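Local coordinates for uncharacterized protein YfeY (Escherichia coli, PDB 2QZB) that is of unknown function but belongs to the DUF1131 family and, judging by its signal sequence, is probably an envelope lipoprotein, at residues S106-K114 with E145-L154; H132-W141 with W157-R166. One frame throughout, in Å; residues are numbered along the deposited sequence.

Contact 1 (S106-K114 with E145-L154)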
loop_
_atom_site.group_PDB
_atom_site.type_symbol
_atom_site.label_atom_id
_atom_site.label_comp_id
_atom_site.label_asym_id
_atom_site.label_seq_id
_atom_site.Cartn_x
_atom_site.Cartn_y
_atom_site.Cartn_z
ATOM N N SER A 106 -9.121 15.567 8.886
ATOM C CA SER A 106 -9.786 16.092 10.075
ATOM C C SER A 106 -10.848 15.139 10.580
ATOM O O SER A 106 -11.276 15.231 11.733
ATOM C CB SER A 106 -10.390 17.459 9.802
ATOM O OG SER A 106 -11.583 17.366 9.089
ATOM N N LYS A 107 -11.249 14.204 9.714
ATOM C CA LYS A 107 -12.279 13.219 10.024
ATOM C C LYS A 107 -12.233 12.079 9.011
ATOM O O LYS A 107 -11.717 12.227 7.908
ATOM C CB LYS A 107 -13.673 13.870 10.082
ATOM C CG LYS A 107 -14.291 14.226 8.753
ATOM C CD LYS A 107 -15.495 15.195 8.907
ATOM C CE LYS A 107 -16.774 14.486 9.414
ATOM N NZ LYS A 107 -18.071 14.987 8.794
ATOM N N ALA A 108 -12.737 10.927 9.409
ATOM C CA ALA A 108 -12.707 9.727 8.552
ATOM C C ALA A 108 -13.798 9.709 7.479
ATOM O O ALA A 108 -13.567 9.222 6.361
ATOM C CB ALA A 108 -12.803 8.473 9.426
ATOM N N PHE A 109 -14.962 10.260 7.825
ATOM C CA PHE A 109 -16.190 10.198 7.010
ATOM C C PHE A 109 -15.899 10.365 5.535
ATOM O O PHE A 109 -15.253 11.341 5.112
ATOM C CB PHE A 109 -17.225 11.242 7.499
ATOM C CG PHE A 109 -18.534 11.226 6.730
ATOM C CD1 PHE A 109 -19.627 10.501 7.209
ATOM C CD2 PHE A 109 -18.670 11.925 5.524
ATOM C CE1 PHE A 109 -20.825 10.463 6.494
ATOM C CE2 PHE A 109 -19.865 11.894 4.807
ATOM C CZ PHE A 109 -20.943 11.162 5.294
ATOM N N GLY A 110 -16.331 9.379 4.757
ATOM C CA GLY A 110 -16.297 9.450 3.297
ATOM C C GLY A 110 -14.933 9.254 2.659
ATOM O O GLY A 110 -14.846 8.783 1.527
ATOM N N ASN A 111 -13.877 9.679 3.357
ATOM C CA ASN A 111 -12.478 9.492 2.922
ATOM C C ASN A 111 -11.993 8.016 3.056
ATOM O O ASN A 111 -11.188 7.505 2.248
ATOM C CB ASN A 111 -11.557 10.339 3.824
ATOM C CG ASN A 111 -11.904 11.849 3.839
ATOM O OD1 ASN A 111 -11.529 12.586 2.917
ATOM N ND2 ASN A 111 -12.544 12.324 4.940
ATOM N N CYS A 112 -12.498 7.361 4.101
ATOM C CA CYS A 112 -11.888 6.187 4.715
ATOM C C CYS A 112 -12.906 5.096 4.950
ATOM O O CYS A 112 -14.083 5.376 5.151
ATOM C CB CYS A 112 -11.298 6.560 6.074
ATOM S SG CYS A 112 -10.145 7.951 6.001
ATOM N N GLN A 113 -12.413 3.856 4.936
ATOM C CA GLN A 113 -13.185 2.640 5.129
ATOM C C GLN A 113 -12.283 1.575 5.773
ATOM O O GLN A 113 -11.063 1.618 5.636
ATOM C CB GLN A 113 -13.711 2.140 3.773
ATOM C CG GLN A 113 -15.007 2.845 3.303
ATOM C CD GLN A 113 -15.196 2.880 1.778
ATOM O OE1 GLN A 113 -14.473 2.222 1.004
ATOM N NE2 GLN A 113 -16.163 3.684 1.342
ATOM N N LYS A 114 -12.885 0.627 6.479
ATOM C CA LYS A 114 -12.153 -0.546 6.973
ATOM C C LYS A 114 -11.453 -1.216 5.805
ATOM O O LYS A 114 -12.059 -1.383 4.737
ATOM C CB LYS A 114 -13.099 -1.562 7.611
ATOM C CG LYS A 114 -13.819 -1.083 8.835
ATOM C CD LYS A 114 -14.635 -2.218 9.434
ATOM C CE LYS A 114 -13.769 -3.423 9.779
ATOM N NZ LYS A 114 -13.071 -3.216 11.076
ATOM N N GLU A 145 -15.959 -4.073 16.590
ATOM C CA GLU A 145 -14.901 -4.527 15.702
ATOM C C GLU A 145 -15.255 -4.480 14.198
ATOM O O GLU A 145 -14.369 -4.535 13.348
ATOM C CB GLU A 145 -14.486 -5.935 16.150
ATOM C CG GLU A 145 -13.174 -6.471 15.605
ATOM C CD GLU A 145 -12.547 -7.483 16.547
ATOM O OE1 GLU A 145 -12.276 -7.106 17.717
ATOM O OE2 GLU A 145 -12.334 -8.646 16.121
ATOM N N GLY A 146 -16.539 -4.356 13.872
ATOM C CA GLY A 146 -16.983 -4.448 12.478
ATOM C C GLY A 146 -17.178 -3.102 11.801
ATOM O O GLY A 146 -17.644 -3.034 10.663
ATOM N N LEU A 147 -16.809 -2.041 12.512
ATOM C CA LEU A 147 -16.920 -0.659 12.042
ATOM C C LEU A 147 -15.551 0.036 12.038
ATOM O O LEU A 147 -14.629 -0.418 12.721
ATOM C CB LEU A 147 -17.822 0.116 13.005
ATOM C CG LEU A 147 -19.200 -0.450 13.318
ATOM C CD1 LEU A 147 -19.776 0.299 14.523
ATOM C CD2 LEU A 147 -20.101 -0.333 12.099
ATOM N N MET A 148 -15.421 1.137 11.284
ATOM C CA MET A 148 -14.307 2.062 11.479
ATOM C C MET A 148 -14.413 2.635 12.885
ATOM O O MET A 148 -15.495 3.014 13.296
ATOM C CB MET A 148 -14.381 3.236 10.487
ATOM C CG MET A 148 -13.731 3.023 9.152
ATOM S SD MET A 148 -13.263 4.603 8.432
ATOM C CE MET A 148 -14.858 5.414 8.183
ATOM N N PRO A 149 -13.291 2.702 13.639
ATOM C CA PRO A 149 -13.280 3.493 14.881
ATOM C C PRO A 149 -13.540 5.002 14.645
ATOM O O PRO A 149 -13.409 5.495 13.516
ATOM C CB PRO A 149 -11.860 3.292 15.424
ATOM C CG PRO A 149 -11.358 2.108 14.773
ATOM C CD PRO A 149 -11.996 2.050 13.408
ATOM N N SER A 150 -13.900 5.710 15.706
ATOM C CA SER A 150 -14.268 7.110 15.631
ATOM C C SER A 150 -13.066 7.997 15.324
ATOM O O SER A 150 -11.914 7.536 15.384
ATOM C CB SER A 150 -14.865 7.545 16.960
ATOM O OG SER A 150 -13.835 7.855 17.885
ATOM N N ASP A 151 -13.356 9.277 15.055
ATOM C CA ASP A 151 -12.353 10.297 14.756
ATOM C C ASP A 151 -11.376 10.572 15.920
ATOM O O ASP A 151 -10.203 10.848 15.677
ATOM C CB ASP A 151 -13.026 11.604 14.284
ATOM C CG ASP A 151 -13.900 11.420 13.025
ATOM O OD1 ASP A 151 -13.526 10.636 12.106
ATOM O OD2 ASP A 151 -14.970 12.076 12.954
ATOM N N ASP A 152 -11.842 10.519 17.173
ATOM C CA ASP A 152 -10.938 10.761 18.332
ATOM C C ASP A 152 -9.901 9.673 18.559
ATOM O O ASP A 152 -8.826 9.946 19.109
ATOM C CB ASP A 152 -11.700 10.946 19.653
ATOM C CG ASP A 152 -12.385 12.279 19.750
ATOM O OD1 ASP A 152 -11.690 13.323 19.772
ATOM O OD2 ASP A 152 -13.639 12.276 19.820
ATOM N N THR A 153 -10.256 8.435 18.237
ATOM C CA THR A 153 -9.297 7.337 18.254
ATOM C C THR A 153 -8.336 7.444 17.070
ATOM O O THR A 153 -7.106 7.384 17.249
ATOM C CB THR A 153 -10.001 5.973 18.134
ATOM O OG1 THR A 153 -10.833 5.772 19.276
ATOM C CG2 THR A 153 -8.965 4.831 18.054
ATOM N N LEU A 154 -8.910 7.599 15.875
ATOM C CA LEU A 154 -8.136 7.633 14.641
ATOM C C LEU A 154 -7.098 8.747 14.568
ATOM O O LEU A 154 -6.099 8.568 13.888
ATOM C CB LEU A 154 -9.038 7.689 13.413
ATOM C CG LEU A 154 -9.895 6.454 13.137
ATOM C CD1 LEU A 154 -10.741 6.693 11.871
ATOM C CD2 LEU A 154 -9.028 5.206 12.994
HETATM O O HOH W 1 -16.173 10.918 10.916
#
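At one edge of the antiparallel sheet, strand 112-114 and the turn leading into it, Ala108 and Lys114 meet the loop and first helical turn of 145-154. Asp151, the first residue of helix 151-154, takes the backbone N of Ala108 on its OD1 at 2.8 Å; the bond is nearly straight (167°) but arrives from above the carboxylate plane. Asp151 OD2 reaches the turn through a water, which donates to it and accepts a weak bond from Phe109 N. Beneath this polar clasp Ala108 CB touches Leu154 CD1 at 3.7 Å. Met148 reaches along the edge strand: its SD lies 3.6 Å from Cys112 CB, on the residue whose SG forms the disulfide with Cys125 of the neighbouring strand 123-126, and its chain bends at chi3 (-64°) to lay CE by Cys112 O. Lys114 runs alongside Gly146 and Leu147, with CD 3.4 Å from Gly146 O, then bends at its last two torsions to give NZ to Glu145 O at 2.9 Å, tilted from the carbonyl plane. A leucine in place of Lys114 would probably leave Glu145 O without this donor and the 145-147 loop less firmly tied to the strand end.

Contact 2 (H132-W141 with W157-R166)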
loop_
_atom_site.group_PDB
_atom_site.type_symbol
_atom_site.label_atom_id
_atom_site.label_comp_id
_atom_site.label_asym_id
_atom_site.label_seq_id
_atom_site.Cartn_x
_atom_site.Cartn_y
_atom_site.Cartn_z
ATOM N N HIS A 132 -5.184 6.850 -7.794
ATOM C CA HIS A 132 -4.519 5.526 -7.689
ATOM C C HIS A 132 -3.961 5.176 -6.329
ATOM O O HIS A 132 -3.727 4.005 -6.067
ATOM C CB HIS A 132 -3.421 5.404 -8.752
ATOM C CG HIS A 132 -3.943 5.478 -10.142
ATOM N ND1 HIS A 132 -3.861 6.624 -10.910
ATOM C CD2 HIS A 132 -4.628 4.572 -10.883
ATOM C CE1 HIS A 132 -4.457 6.409 -12.070
ATOM N NE2 HIS A 132 -4.918 5.169 -12.085
ATOM N N ILE A 133 -3.765 6.174 -5.457
ATOM C CA ILE A 133 -3.085 5.982 -4.148
ATOM C C ILE A 133 -4.047 6.029 -2.957
ATOM O O ILE A 133 -4.961 6.894 -2.902
ATOM C CB ILE A 133 -1.912 7.006 -3.980
ATOM C CG1 ILE A 133 -0.940 6.912 -5.152
ATOM C CG2 ILE A 133 -1.161 6.840 -2.626
ATOM C CD1 ILE A 133 0.045 8.121 -5.212
ATOM N N SER A 134 -3.852 5.078 -2.027
ATOM C CA SER A 134 -4.574 4.975 -0.773
ATOM C C SER A 134 -3.537 4.760 0.322
ATOM O O SER A 134 -2.427 4.328 0.026
ATOM C CB SER A 134 -5.493 3.754 -0.779
ATOM O OG SER A 134 -6.469 3.848 -1.806
ATOM N N TYR A 135 -3.915 5.036 1.567
ATOM C CA TYR A 135 -3.057 4.815 2.730
ATOM C C TYR A 135 -3.834 3.911 3.660
ATOM O O TYR A 135 -5.044 4.108 3.850
ATOM C CB TYR A 135 -2.745 6.147 3.452
ATOM C CG TYR A 135 -2.285 7.288 2.559
ATOM C CD1 TYR A 135 -1.162 7.164 1.754
ATOM C CD2 TYR A 135 -2.973 8.505 2.538
ATOM C CE1 TYR A 135 -0.755 8.191 0.921
ATOM C CE2 TYR A 135 -2.548 9.554 1.730
ATOM C CZ TYR A 135 -1.448 9.396 0.935
ATOM O OH TYR A 135 -1.002 10.433 0.147
ATOM N N GLN A 136 -3.190 2.915 4.236
ATOM C CA GLN A 136 -3.817 2.232 5.368
ATOM C C GLN A 136 -3.226 2.766 6.655
ATOM O O GLN A 136 -2.040 3.152 6.700
ATOM C CB GLN A 136 -3.671 0.698 5.307
ATOM C CG GLN A 136 -4.329 0.044 4.087
ATOM C CD GLN A 136 -4.457 -1.494 4.206
ATOM O OE1 GLN A 136 -3.893 -2.121 5.118
ATOM N NE2 GLN A 136 -5.207 -2.096 3.276
ATOM N N PHE A 137 -4.048 2.790 7.706
ATOM C CA PHE A 137 -3.643 3.348 9.000
ATOM C C PHE A 137 -3.760 2.253 10.030
ATOM O O PHE A 137 -4.617 1.382 9.901
ATOM C CB PHE A 137 -4.545 4.544 9.387
ATOM C CG PHE A 137 -4.259 5.781 8.583
ATOM C CD1 PHE A 137 -4.882 5.988 7.348
ATOM C CD2 PHE A 137 -3.339 6.699 9.024
ATOM C CE1 PHE A 137 -4.592 7.103 6.591
ATOM C CE2 PHE A 137 -3.056 7.811 8.283
ATOM C CZ PHE A 137 -3.664 8.008 7.050
ATOM N N SER A 138 -2.905 2.272 11.048
ATOM C CA SER A 138 -3.152 1.401 12.205
ATOM C C SER A 138 -2.831 2.101 13.504
ATOM O O SER A 138 -2.113 3.114 13.512
ATOM C CB SER A 138 -2.479 0.027 12.103
ATOM O OG SER A 138 -1.224 0.062 11.480
ATOM N N GLY A 139 -3.389 1.588 14.593
ATOM C CA GLY A 139 -3.271 2.243 15.899
ATOM C C GLY A 139 -4.128 1.456 16.865
ATOM O O GLY A 139 -4.598 0.366 16.508
ATOM N N GLU A 140 -4.335 1.986 18.077
ATOM C CA GLU A 140 -5.141 1.291 19.087
ATOM C C GLU A 140 -6.610 1.227 18.694
ATOM O O GLU A 140 -7.234 2.270 18.459
ATOM C CB GLU A 140 -5.006 1.975 20.463
ATOM C CG GLU A 140 -5.523 1.146 21.670
ATOM C CD GLU A 140 -4.987 1.675 23.032
ATOM O OE1 GLU A 140 -4.246 2.704 23.029
ATOM O OE2 GLU A 140 -5.310 1.074 24.091
ATOM N N TRP A 141 -7.160 0.018 18.639
ATOM C CA TRP A 141 -8.581 -0.143 18.356
ATOM C C TRP A 141 -9.420 0.202 19.583
ATOM O O TRP A 141 -8.989 -0.007 20.733
ATOM C CB TRP A 141 -8.916 -1.549 17.871
ATOM C CG TRP A 141 -10.274 -1.636 17.238
ATOM C CD1 TRP A 141 -11.469 -1.831 17.875
ATOM C CD2 TRP A 141 -10.575 -1.499 15.848
ATOM N NE1 TRP A 141 -12.504 -1.813 16.956
ATOM C CE2 TRP A 141 -11.976 -1.623 15.707
ATOM C CE3 TRP A 141 -9.793 -1.282 14.703
ATOM C CZ2 TRP A 141 -12.610 -1.542 14.471
ATOM C CZ3 TRP A 141 -10.424 -1.205 13.471
ATOM C CH2 TRP A 141 -11.818 -1.342 13.365
ATOM N N TRP A 157 -3.725 7.480 14.971
ATOM C CA TRP A 157 -3.258 6.409 14.072
ATOM C C TRP A 157 -2.152 6.898 13.111
ATOM O O TRP A 157 -1.979 8.094 12.901
ATOM C CB TRP A 157 -4.450 5.800 13.329
ATOM C CG TRP A 157 -5.288 4.883 14.214
ATOM C CD1 TRP A 157 -5.513 5.006 15.553
ATOM C CD2 TRP A 157 -6.001 3.707 13.795
ATOM N NE1 TRP A 157 -6.309 3.966 16.002
ATOM C CE2 TRP A 157 -6.614 3.154 14.937
ATOM C CE3 TRP A 157 -6.158 3.058 12.561
ATOM C CZ2 TRP A 157 -7.411 1.999 14.881
ATOM C CZ3 TRP A 157 -6.927 1.889 12.503
ATOM C CH2 TRP A 157 -7.547 1.376 13.663
ATOM N N LYS A 158 -1.375 5.970 12.573
ATOM C CA LYS A 158 -0.292 6.318 11.660
ATOM C C LYS A 158 -0.352 5.421 10.436
ATOM O O LYS A 158 -0.798 4.294 10.545
ATOM C CB LYS A 158 1.080 6.158 12.344
ATOM C CG LYS A 158 1.277 7.185 13.469
ATOM C CD LYS A 158 2.647 7.092 14.089
ATOM C CE LYS A 158 2.767 8.082 15.286
ATOM N NZ LYS A 158 3.973 7.698 16.133
ATOM N N VAL A 159 0.148 5.930 9.311
ATOM C CA VAL A 159 0.163 5.218 8.070
ATOM C C VAL A 159 1.015 3.963 8.249
ATOM O O VAL A 159 2.187 4.058 8.649
ATOM C CB VAL A 159 0.776 6.105 6.913
ATOM C CG1 VAL A 159 0.992 5.274 5.647
ATOM C CG2 VAL A 159 -0.131 7.297 6.596
ATOM N N SER A 160 0.450 2.808 7.938
ATOM C CA SER A 160 1.194 1.547 8.056
ATOM C C SER A 160 1.376 0.867 6.695
ATOM O O SER A 160 2.169 -0.048 6.559
ATOM C CB SER A 160 0.480 0.601 9.008
ATOM O OG SER A 160 -0.855 0.423 8.585
ATOM N N LYS A 161 0.658 1.339 5.679
ATOM C CA LYS A 161 0.882 0.874 4.318
ATOM C C LYS A 161 0.472 1.954 3.316
ATOM O O LYS A 161 -0.462 2.725 3.568
ATOM C CB LYS A 161 0.072 -0.403 4.134
ATOM C CG LYS A 161 0.189 -1.092 2.832
ATOM C CD LYS A 161 0.139 -2.575 3.112
ATOM C CE LYS A 161 -1.255 -3.051 3.341
ATOM N NZ LYS A 161 -1.274 -4.546 3.419
ATOM N N ILE A 162 1.177 2.019 2.188
ATOM C CA ILE A 162 0.760 2.864 1.084
ATOM C C ILE A 162 0.376 1.908 -0.071
ATOM O O ILE A 162 1.151 0.995 -0.424
ATOM C CB ILE A 162 1.877 3.879 0.653
ATOM C CG1 ILE A 162 2.315 4.759 1.853
ATOM C CG2 ILE A 162 1.373 4.770 -0.515
ATOM C CD1 ILE A 162 3.489 5.598 1.582
ATOM N N ILE A 163 -0.800 2.117 -0.655
ATOM C CA ILE A 163 -1.300 1.216 -1.709
ATOM C C ILE A 163 -1.475 1.955 -3.019
ATOM O O ILE A 163 -2.128 3.014 -3.068
ATOM C CB ILE A 163 -2.628 0.587 -1.280
ATOM C CG1 ILE A 163 -2.461 -0.064 0.100
ATOM C CG2 ILE A 163 -3.151 -0.412 -2.344
ATOM C CD1 ILE A 163 -3.757 -0.387 0.714
ATOM N N TRP A 164 -0.894 1.417 -4.078
ATOM C CA TRP A 164 -1.135 1.924 -5.415
ATOM C C TRP A 164 -2.030 0.925 -6.153
ATOM O O TRP A 164 -1.791 -0.301 -6.049
ATOM C CB TRP A 164 0.183 2.090 -6.179
ATOM C CG TRP A 164 -0.039 2.436 -7.643
ATOM C CD1 TRP A 164 -0.192 3.685 -8.166
ATOM C CD2 TRP A 164 -0.126 1.518 -8.761
ATOM N NE1 TRP A 164 -0.368 3.608 -9.539
ATOM C CE2 TRP A 164 -0.321 2.291 -9.926
ATOM C CE3 TRP A 164 -0.050 0.116 -8.882
ATOM C CZ2 TRP A 164 -0.455 1.712 -11.209
ATOM C CZ3 TRP A 164 -0.175 -0.456 -10.145
ATOM C CH2 TRP A 164 -0.381 0.342 -11.298
ATOM N N ARG A 165 -3.035 1.410 -6.909
ATOM C CA ARG A 165 -3.882 0.499 -7.738
ATOM C C ARG A 165 -4.034 1.037 -9.161
ATOM O O ARG A 165 -4.249 2.232 -9.324
ATOM C CB ARG A 165 -5.271 0.297 -7.124
ATOM C CG ARG A 165 -5.357 -0.512 -5.800
ATOM C CD ARG A 165 -6.762 -0.451 -5.284
ATOM N NE ARG A 165 -7.074 -1.290 -4.110
ATOM C CZ ARG A 165 -7.108 -0.826 -2.865
ATOM N NH1 ARG A 165 -6.803 0.439 -2.643
ATOM N NH2 ARG A 165 -7.418 -1.610 -1.841
ATOM N N ARG A 166 -3.938 0.186 -10.192
ATOM C CA ARG A 166 -3.998 0.681 -11.597
ATOM C C ARG A 166 -5.361 1.326 -11.919
ATOM O O ARG A 166 -6.348 1.018 -11.231
ATOM C CB ARG A 166 -3.709 -0.423 -12.622
ATOM C CG ARG A 166 -4.740 -1.561 -12.691
ATOM C CD ARG A 166 -4.743 -2.212 -14.112
ATOM N NE ARG A 166 -3.368 -2.468 -14.569
ATOM C CZ ARG A 166 -2.864 -3.666 -14.883
ATOM N NH1 ARG A 166 -3.620 -4.758 -14.834
ATOM N NH2 ARG A 166 -1.601 -3.765 -15.265
HETATM O O HOH W 2 -5.444 2.887 -4.144
HETATM O O HOH W 3 -1.871 -1.742 7.361
#
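Trp157 lies against the 137-140 backbone, and its side chain can be followed outward from the chain just before strand 158-165. Trp157 CB sits 3.6 Å from Ser138 O; beyond it the five-membered ring carries Gly139 CA over its face, a CH-pi contact 3.4 Å from the centroid and 7° off the normal. Gly139, with no side chain, lets the backbone lie close on the indole. On the six-membered side CE3 meets Ser138 CA and Phe137 O, while Phe137 CB comes in at the ring's edge. Trp157 NE1 donates to Glu140 O at 3.1 Å; the oxygen lies near the indole plane, but NE1 stands well above the carbonyl plane. At the tip, Trp157 CH2 is 3.6 Å from Trp141 CE3, the planes of the two six-membered rings meeting obliquely at 53°.

Away from this end, strands 133-138 and 158-165 pair antiparallel. Tyr135 and Ile162 lie side by side, as do Ile133 and Ile162. The opposite face carries Gln136, whose CG and NE2 each come 3.4 Å from Ile163 CD1 while NE2 bonds to Glu124. A water links Ser134 OG, His132 O and Arg165 NH1, and the same NH1 forms a salt bridge with Glu124 of strand 123-126. His132 and Trp164 lie side by side at the far end, their planes 28° apart but barely overlapping; His132 ND1 hydrogen-bonds to the carboxylate of Glu18 and Trp164 NE1 to its backbone O.

Midway, Gln136 O accepts Ser160 N at 2.8 Å and Lys161 N only weakly. Ser160 and Lys161 thus both face Gln136, shifting the register by one: a classic beta bulge between neighbouring antiparallel strands in the middle of the sheet.

The centres of the two contacts lie about 13 Å apart. The centre of contact 2 is about 6 Å, that of contact 1 about 18 Å, from the centre of the chain. Both reach the same antiparallel sheet, contact 2 joining two interior strands and contact 1 involving the edge strand 112-114; strand 123-126 runs between 133-138 and 112-114. Along the chain the segments alternate: 106-114, 132-141, 145-154, 157-166. Helix 151-154 therefore lies on the connection between the paired strands of contact 2, and that connection also packs on the edge strand. The contacts touch chiefly through Trp141, whose ring packs on Lys114 and Pro149, and also where Thr153 meets Glu140.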